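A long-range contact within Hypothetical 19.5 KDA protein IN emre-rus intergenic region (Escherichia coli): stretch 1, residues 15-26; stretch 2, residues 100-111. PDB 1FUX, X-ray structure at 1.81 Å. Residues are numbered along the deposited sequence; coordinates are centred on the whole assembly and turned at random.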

# COMPACT_ATOMS: atom_id res chain seq x y z
N GLN A 15 14.25 19.98 -4.95
CA GLN A 15 14.88 18.89 -4.22
C GLN A 15 14.70 19.00 -2.71
O GLN A 15 14.91 19.99 -2.01
CB GLN A 15 16.38 18.86 -4.57
CG GLN A 15 17.14 17.74 -3.90
CD GLN A 15 17.33 16.43 -4.61
OE1 GLN A 15 16.59 15.95 -5.48
NE2 GLN A 15 18.42 15.77 -4.23
N LEU A 16 14.26 17.87 -2.14
CA LEU A 16 14.04 17.76 -0.70
C LEU A 16 15.35 17.98 0.04
O LEU A 16 16.38 17.48 -0.41
CB LEU A 16 13.52 16.34 -0.46
CG LEU A 16 12.21 16.08 0.22
CD1 LEU A 16 11.14 17.13 -0.00
CD2 LEU A 16 11.60 14.70 -0.07
N THR A 17 15.33 18.68 1.18
CA THR A 17 16.63 18.72 1.90
C THR A 17 16.73 17.45 2.75
O THR A 17 15.77 16.72 2.99
CB THR A 17 16.75 19.92 2.83
OG1 THR A 17 15.71 19.77 3.80
CG2 THR A 17 16.51 21.25 2.13
N THR A 18 17.90 17.24 3.37
CA THR A 18 18.17 16.04 4.15
C THR A 18 17.24 15.85 5.33
O THR A 18 17.08 14.75 5.84
CB THR A 18 19.62 16.03 4.74
OG1 THR A 18 19.87 17.24 5.45
CG2 THR A 18 20.59 15.89 3.60
N SER A 19 16.70 16.94 5.87
CA SER A 19 15.79 16.91 6.99
C SER A 19 14.61 15.99 6.65
O SER A 19 14.06 15.39 7.57
CB SER A 19 15.23 18.34 7.19
OG SER A 19 14.50 18.29 8.44
N HIS A 20 14.18 15.97 5.38
CA HIS A 20 12.99 15.20 5.02
C HIS A 20 13.25 13.88 4.33
O HIS A 20 12.32 13.28 3.73
CB HIS A 20 12.02 16.09 4.19
CG HIS A 20 11.94 17.47 4.78
ND1 HIS A 20 11.41 17.79 5.99
CD2 HIS A 20 12.43 18.64 4.26
CE1 HIS A 20 11.57 19.09 6.23
NE2 HIS A 20 12.16 19.63 5.17
N VAL A 21 14.45 13.34 4.41
CA VAL A 21 14.88 12.06 3.80
C VAL A 21 14.86 11.02 4.91
O VAL A 21 15.02 11.36 6.10
CB VAL A 21 16.28 12.28 3.21
CG1 VAL A 21 17.04 11.02 2.77
CG2 VAL A 21 16.17 13.22 2.03
N PHE A 22 14.43 9.81 4.56
CA PHE A 22 14.23 8.75 5.56
C PHE A 22 15.54 8.39 6.26
O PHE A 22 16.63 8.68 5.77
CB PHE A 22 13.69 7.53 4.79
CG PHE A 22 13.24 6.38 5.64
CD1 PHE A 22 12.34 6.55 6.65
CD2 PHE A 22 13.81 5.11 5.47
CE1 PHE A 22 11.90 5.52 7.47
CE2 PHE A 22 13.42 4.05 6.30
CZ PHE A 22 12.48 4.27 7.29
N SER A 23 15.43 7.74 7.41
CA SER A 23 16.64 7.26 8.10
C SER A 23 16.47 5.74 8.17
O SER A 23 15.65 5.25 8.93
CB SER A 23 16.76 7.90 9.47
OG SER A 23 17.82 7.30 10.22
N GLY A 24 17.12 4.98 7.31
CA GLY A 24 16.92 3.55 7.16
C GLY A 24 16.95 3.21 5.66
O GLY A 24 16.96 4.08 4.80
N PHE A 25 17.07 1.94 5.33
CA PHE A 25 17.23 1.44 3.97
C PHE A 25 18.42 2.08 3.27
O PHE A 25 18.38 2.47 2.10
CB PHE A 25 15.91 1.69 3.25
CG PHE A 25 14.64 1.06 3.73
CD1 PHE A 25 14.48 0.48 4.98
CD2 PHE A 25 13.52 1.10 2.91
CE1 PHE A 25 13.28 -0.08 5.37
CE2 PHE A 25 12.31 0.53 3.29
CZ PHE A 25 12.19 -0.06 4.52
N GLY A 26 19.52 2.37 3.97
CA GLY A 26 20.67 3.03 3.38
C GLY A 26 20.54 4.52 3.15
O GLY A 26 21.38 5.12 2.48
N ASP A 100 4.10 2.78 4.60
CA ASP A 100 4.58 1.56 3.93
C ASP A 100 5.87 1.08 4.50
O ASP A 100 6.25 -0.10 4.36
CB ASP A 100 4.63 1.74 2.40
CG ASP A 100 3.24 1.62 1.78
OD1 ASP A 100 2.36 0.99 2.44
OD2 ASP A 100 3.03 2.15 0.67
N PHE A 101 6.58 1.93 5.29
CA PHE A 101 7.74 1.47 6.01
C PHE A 101 7.33 0.58 7.17
O PHE A 101 8.22 -0.05 7.79
CB PHE A 101 8.54 2.64 6.62
CG PHE A 101 9.04 3.58 5.57
CD1 PHE A 101 8.43 4.80 5.36
CD2 PHE A 101 10.17 3.23 4.82
CE1 PHE A 101 8.95 5.66 4.39
CE2 PHE A 101 10.71 4.09 3.86
CZ PHE A 101 10.08 5.31 3.66
N GLY A 102 6.10 0.63 7.64
CA GLY A 102 5.61 -0.22 8.70
C GLY A 102 5.39 0.46 10.03
O GLY A 102 5.33 -0.30 11.00
N TYR A 103 5.33 1.79 10.07
CA TYR A 103 5.04 2.46 11.34
C TYR A 103 4.06 3.61 11.16
O TYR A 103 3.89 4.14 10.05
CB TYR A 103 6.28 2.93 12.10
CG TYR A 103 7.15 3.92 11.38
CD1 TYR A 103 6.90 5.27 11.64
CD2 TYR A 103 8.17 3.59 10.50
CE1 TYR A 103 7.68 6.24 11.03
CE2 TYR A 103 8.98 4.54 9.90
CZ TYR A 103 8.68 5.88 10.18
OH TYR A 103 9.43 6.89 9.58
N ALA A 104 3.46 4.01 12.29
CA ALA A 104 2.50 5.11 12.29
C ALA A 104 3.22 6.45 12.55
O ALA A 104 3.38 6.87 13.68
CB ALA A 104 1.49 4.82 13.41
N GLY A 105 3.60 7.12 11.48
CA GLY A 105 4.41 8.36 11.63
C GLY A 105 4.91 8.66 10.23
O GLY A 105 4.61 7.93 9.24
N PHE A 106 5.52 9.80 10.06
CA PHE A 106 6.09 10.23 8.79
C PHE A 106 7.38 9.48 8.54
O PHE A 106 8.22 9.32 9.40
CB PHE A 106 6.51 11.73 8.88
CG PHE A 106 7.30 12.22 7.69
CD1 PHE A 106 6.60 12.58 6.52
CD2 PHE A 106 8.68 12.33 7.74
CE1 PHE A 106 7.29 13.10 5.43
CE2 PHE A 106 9.37 12.83 6.66
CZ PHE A 106 8.67 13.22 5.51
N GLY A 107 7.51 9.00 7.30
CA GLY A 107 8.76 8.37 6.87
C GLY A 107 9.19 9.11 5.60
O GLY A 107 8.37 9.32 4.70
N GLY A 108 10.44 9.62 5.57
CA GLY A 108 10.85 10.47 4.45
C GLY A 108 11.20 9.77 3.16
O GLY A 108 10.89 8.61 2.96
N ALA A 109 11.77 10.52 2.22
CA ALA A 109 12.06 9.97 0.91
C ALA A 109 13.22 8.99 0.99
O ALA A 109 14.16 9.25 1.72
CB ALA A 109 12.40 11.13 -0.03
N CYS A 110 13.22 8.02 0.10
CA CYS A 110 14.39 7.13 0.02
C CYS A 110 14.32 6.37 -1.29
O CYS A 110 14.04 5.18 -1.31
CB CYS A 110 14.47 6.25 1.27
SG CYS A 110 16.02 5.30 1.30
N PRO A 111 14.50 7.07 -2.41
CA PRO A 111 14.46 6.48 -3.74
C PRO A 111 15.68 5.66 -4.06
O PRO A 111 16.74 5.87 -3.47
CB PRO A 111 14.39 7.72 -4.65
CG PRO A 111 15.19 8.75 -3.92
CD PRO A 111 14.86 8.51 -2.45

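Phe22 is the centre of this contact. It loses more surface to the other stretch than any other residue, and both its backbone and its side chain take part. Phe22 CA lies 4.0 Å from Gly108 CA, the closest pair of CA atoms across the two stretches.

The backbones join through a single beta bridge between Val21 and Ala109. Two hydrogen bonds hold it. Phe22 N donates to Ala109 O at 2.9 Å and is nearly linear, at 171°. Ala109 N donates to His20 O at 3.2 Å. Ala109 thus uses both its NH and its carbonyl, while Val21 sits between the two partners. A CA-H...O contact from Gly108 CA to His20 O, 3.3 Å, adds to the bridge. Gly108 has no side chain, and this permits the close approach: an ideal CB would lie 2.3 Å from His20 O, a clash.

The Phe22 side chain, chi1 t, points toward the second stretch. The Phe22 ring stacks face to face on the Phe101 ring, with centroids 3.9 Å apart and planes at 14°. The closest atoms are Phe22 CZ and Phe101 CD2, 3.5 Å apart. Tyr103 OH lies at the edge of the Phe22 ring, 3.5 Å from Phe22 CE1. Tyr103 OH donates a hydrogen bond to Phe106 O at 2.7 Å, so this polar group is satisfied beside the apolar ring.

Phe101 also meets Phe25. Here the edge of Phe101 is directed toward the face of Phe25 in an offset arrangement, with planes at 62°. Phe25 CE2 is 3.8 Å from Phe101 CD2.

Ala109 and Cys110 extend the apolar packing. Ala109 CB touches Leu16 CD2 at 3.7 Å. Cys110 CB lies 3.8 Å from Phe22 CB, and Cys110 SG is 4.1 Å from Phe25 CB. Cys110 is also bonded covalently to a group elsewhere in the structure.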